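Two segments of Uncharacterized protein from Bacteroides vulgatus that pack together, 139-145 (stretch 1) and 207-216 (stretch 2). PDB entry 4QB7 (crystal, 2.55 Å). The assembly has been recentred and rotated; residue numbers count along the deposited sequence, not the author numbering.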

# COMPACT_ATOMS: atom_id res chain seq x y z
N ASP A 139 3.78 3.82 -0.37
CA ASP A 139 2.90 3.46 0.75
C ASP A 139 2.22 4.77 1.16
O ASP A 139 2.73 5.50 2.01
CB ASP A 139 3.68 2.78 1.89
CG ASP A 139 2.90 2.48 3.15
OD1 ASP A 139 1.65 2.49 3.09
OD2 ASP A 139 3.55 2.22 4.21
N LEU A 140 1.11 5.12 0.45
CA LEU A 140 0.36 6.35 0.64
C LEU A 140 -0.36 6.33 1.97
O LEU A 140 -1.20 5.45 2.20
CB LEU A 140 -0.63 6.60 -0.52
CG LEU A 140 -1.49 7.88 -0.43
CD1 LEU A 140 -0.65 9.13 -0.63
CD2 LEU A 140 -2.66 7.83 -1.39
N VAL A 141 -0.04 7.30 2.83
CA VAL A 141 -0.66 7.43 4.14
C VAL A 141 -1.39 8.77 4.20
O VAL A 141 -0.97 9.73 3.56
CB VAL A 141 0.31 7.24 5.35
CG1 VAL A 141 0.90 5.85 5.38
CG2 VAL A 141 1.39 8.29 5.40
N THR A 142 -2.50 8.82 4.90
CA THR A 142 -3.23 10.08 5.03
C THR A 142 -3.70 10.26 6.45
O THR A 142 -3.74 9.31 7.23
CB THR A 142 -4.44 10.21 4.09
OG1 THR A 142 -5.52 9.42 4.61
CG2 THR A 142 -4.11 9.86 2.65
N ASP A 143 -4.09 11.48 6.74
CA ASP A 143 -4.64 11.86 8.01
C ASP A 143 -5.83 12.78 7.79
O ASP A 143 -5.66 13.90 7.31
CB ASP A 143 -3.57 12.52 8.89
CG ASP A 143 -4.05 12.82 10.28
OD1 ASP A 143 -5.26 12.60 10.55
OD2 ASP A 143 -3.25 13.29 11.10
N CYS A 144 -7.02 12.30 8.14
CA CYS A 144 -8.26 13.05 8.10
C CYS A 144 -9.10 12.74 9.37
O CYS A 144 -10.33 12.82 9.34
CB CYS A 144 -9.04 12.81 6.81
SG CYS A 144 -9.53 11.09 6.53
N HIS A 145 -8.42 12.46 10.51
CA HIS A 145 -9.10 12.19 11.77
C HIS A 145 -9.60 13.53 12.37
O HIS A 145 -9.05 14.60 12.10
CB HIS A 145 -8.27 11.30 12.75
CG HIS A 145 -7.16 11.94 13.52
ND1 HIS A 145 -6.01 12.42 12.90
CD2 HIS A 145 -6.97 12.02 14.86
CE1 HIS A 145 -5.21 12.84 13.87
NE2 HIS A 145 -5.73 12.60 15.07
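Stretch 2, residues 207-216: VYKFDNDTWE

Stretch 2 is a β-hairpin. Residues 207-209 form one strand, residues 214-216 form the other, and 210-213 make the turn between them. Val207 and Glu216 pair through two backbone hydrogen bonds, Val207 N to Glu216 O at 2.9 Å and Glu216 N to Val207 O at 2.8 Å. Lys209 N to Thr214 O follows at 2.8 Å, and the return bond from Thr214 N to Lys209 O is weak at 3.4 Å. Stretch 1 is extended up to Asp143, with a strand at 141-143, and Cys144 departs from it (psi 32°). The first strand of the hairpin runs broadly with stretch 1, and the second runs back. No backbone hydrogen bond joins the two stretches, so the contact is made largely by side chains. Together they bury 314 Å².

Val207 does not touch stretch 1. The CA-to-CB bond of Tyr208 points toward it, with chi1 in the t well. The Tyr208 hydroxyl reaches Thr142, and Thr142 OG1 lies 2.8 Å from Tyr208 OH, at hydrogen-bonding distance. Cys144 SG is 3.6 Å from the same Tyr208 OH. Within the hairpin, Tyr208 OH donates to Asp213 OD1 at 2.6 Å, which ties the first strand to the end of the turn.

Lys209 is out of reach of stretch 1. Its NZ makes a long salt bridge to Glu216 OE1 at 3.7 Å, across the hairpin.

Phe210 opens the turn, and its CA is the nearest to a CA of stretch 1, 5.9 Å from Cys144 CA. Its CA-to-CB bond points sideways, but the end of the ring comes nearer to stretch 1. Cys144 CB lies at the ring edge, 3.8 Å from Phe210 CD2, and is also 3.5 Å from Phe210 O. Asp143 O meets the ring edge too, 3.8 Å from Phe210 CE2. Thr142 CB approaches Phe210 CE2 obliquely at 3.8 Å. The ring thus packs along three consecutive residues of stretch 1.

Asp211 and Asn212 point away. Asn212 OD1 accepts a hydrogen bond from Thr214 OG1 at 2.9 Å, within the hairpin. Asp213 has positive phi and psi, 56° and 53°, and its CA-to-CB bond points toward stretch 1. Its CB is 3.7 Å from Cys144 SG. Water 1 bridges the stretches: it donates to Asp213 OD1 at 3.1 Å and is hydrogen-bonded to Thr142 OG1 at 2.9 Å.

Thr214 makes no contact with stretch 1. Trp215 starts sideways, but the end of its indole comes nearer. Its CH2 is 3.8 Å from Leu140 CD2, an apolar contact that meets the ring obliquely. Glu216 lies beyond reach of stretch 1.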

# COMPACT_ATOMS: atom_id res chain seq x y z
N VAL A 207 -9.15 8.39 -7.27
CA VAL A 207 -9.27 9.59 -6.44
C VAL A 207 -9.56 9.19 -4.98
O VAL A 207 -10.47 8.40 -4.74
CB VAL A 207 -10.32 10.59 -7.03
CG1 VAL A 207 -10.47 11.85 -6.16
CG2 VAL A 207 -9.96 10.98 -8.46
N TYR A 208 -8.75 9.68 -4.04
CA TYR A 208 -8.92 9.48 -2.61
C TYR A 208 -9.54 10.75 -2.05
O TYR A 208 -9.01 11.84 -2.25
CB TYR A 208 -7.59 9.13 -1.89
CG TYR A 208 -7.72 9.11 -0.38
CD1 TYR A 208 -8.19 7.98 0.29
CD2 TYR A 208 -7.38 10.23 0.38
CE1 TYR A 208 -8.36 7.99 1.68
CE2 TYR A 208 -7.57 10.25 1.76
CZ TYR A 208 -8.06 9.13 2.41
OH TYR A 208 -8.23 9.19 3.76
N LYS A 209 -10.66 10.60 -1.33
CA LYS A 209 -11.41 11.70 -0.75
C LYS A 209 -11.17 11.79 0.74
O LYS A 209 -11.43 10.83 1.48
CB LYS A 209 -12.91 11.51 -1.03
CG LYS A 209 -13.35 11.55 -2.48
CD LYS A 209 -14.85 11.76 -2.50
CE LYS A 209 -15.74 10.56 -2.81
NZ LYS A 209 -15.37 9.31 -2.10
N PHE A 210 -10.69 12.96 1.20
CA PHE A 210 -10.44 13.21 2.61
C PHE A 210 -11.74 13.43 3.38
O PHE A 210 -11.75 13.32 4.60
CB PHE A 210 -9.53 14.42 2.78
CG PHE A 210 -8.06 14.13 2.59
CD1 PHE A 210 -7.50 14.09 1.32
CD2 PHE A 210 -7.23 13.95 3.68
CE1 PHE A 210 -6.14 13.88 1.15
CE2 PHE A 210 -5.86 13.72 3.50
CZ PHE A 210 -5.33 13.70 2.25
N ASP A 211 -12.85 13.76 2.68
CA ASP A 211 -14.12 13.98 3.35
C ASP A 211 -14.63 12.71 4.07
O ASP A 211 -15.10 12.81 5.19
CB ASP A 211 -15.19 14.49 2.38
CG ASP A 211 -16.36 15.17 3.10
OD1 ASP A 211 -16.12 16.23 3.81
OD2 ASP A 211 -17.51 14.66 2.99
N ASN A 212 -14.52 11.52 3.45
CA ASN A 212 -15.04 10.31 4.10
C ASN A 212 -14.02 9.15 4.11
O ASN A 212 -14.41 8.00 4.40
CB ASN A 212 -16.34 9.87 3.42
CG ASN A 212 -16.21 9.66 1.95
OD1 ASN A 212 -15.17 9.95 1.34
ND2 ASN A 212 -17.30 9.24 1.33
N ASP A 213 -12.74 9.44 3.79
CA ASP A 213 -11.65 8.47 3.79
C ASP A 213 -11.98 7.25 2.87
O ASP A 213 -11.95 6.09 3.29
CB ASP A 213 -11.33 8.07 5.25
CG ASP A 213 -10.31 6.99 5.47
OD1 ASP A 213 -9.28 7.00 4.78
OD2 ASP A 213 -10.55 6.12 6.33
N THR A 214 -12.34 7.53 1.62
CA THR A 214 -12.66 6.52 0.62
C THR A 214 -12.07 6.88 -0.72
O THR A 214 -11.82 8.06 -1.01
CB THR A 214 -14.20 6.29 0.44
OG1 THR A 214 -14.80 7.43 -0.13
CG2 THR A 214 -14.92 5.87 1.70
N TRP A 215 -11.87 5.84 -1.54
CA TRP A 215 -11.41 5.87 -2.92
C TRP A 215 -12.60 5.78 -3.87
O TRP A 215 -13.56 5.04 -3.63
CB TRP A 215 -10.49 4.67 -3.19
CG TRP A 215 -9.15 4.76 -2.56
CD1 TRP A 215 -8.76 4.18 -1.39
CD2 TRP A 215 -8.00 5.45 -3.08
NE1 TRP A 215 -7.42 4.44 -1.16
CE2 TRP A 215 -6.94 5.23 -2.18
CE3 TRP A 215 -7.76 6.21 -4.23
CZ2 TRP A 215 -5.65 5.72 -2.40
CZ3 TRP A 215 -6.48 6.71 -4.45
CH2 TRP A 215 -5.45 6.47 -3.54
N GLU A 216 -12.49 6.49 -4.98
CA GLU A 216 -13.46 6.43 -6.07
C GLU A 216 -12.68 6.43 -7.41
O GLU A 216 -11.48 6.70 -7.42
CB GLU A 216 -14.50 7.54 -5.96
CG GLU A 216 -13.93 8.94 -5.98
CD GLU A 216 -14.96 10.02 -6.26
OE1 GLU A 216 -16.06 9.94 -5.68
OE2 GLU A 216 -14.67 10.92 -7.07
O HOH W 1 -6.98 7.99 6.66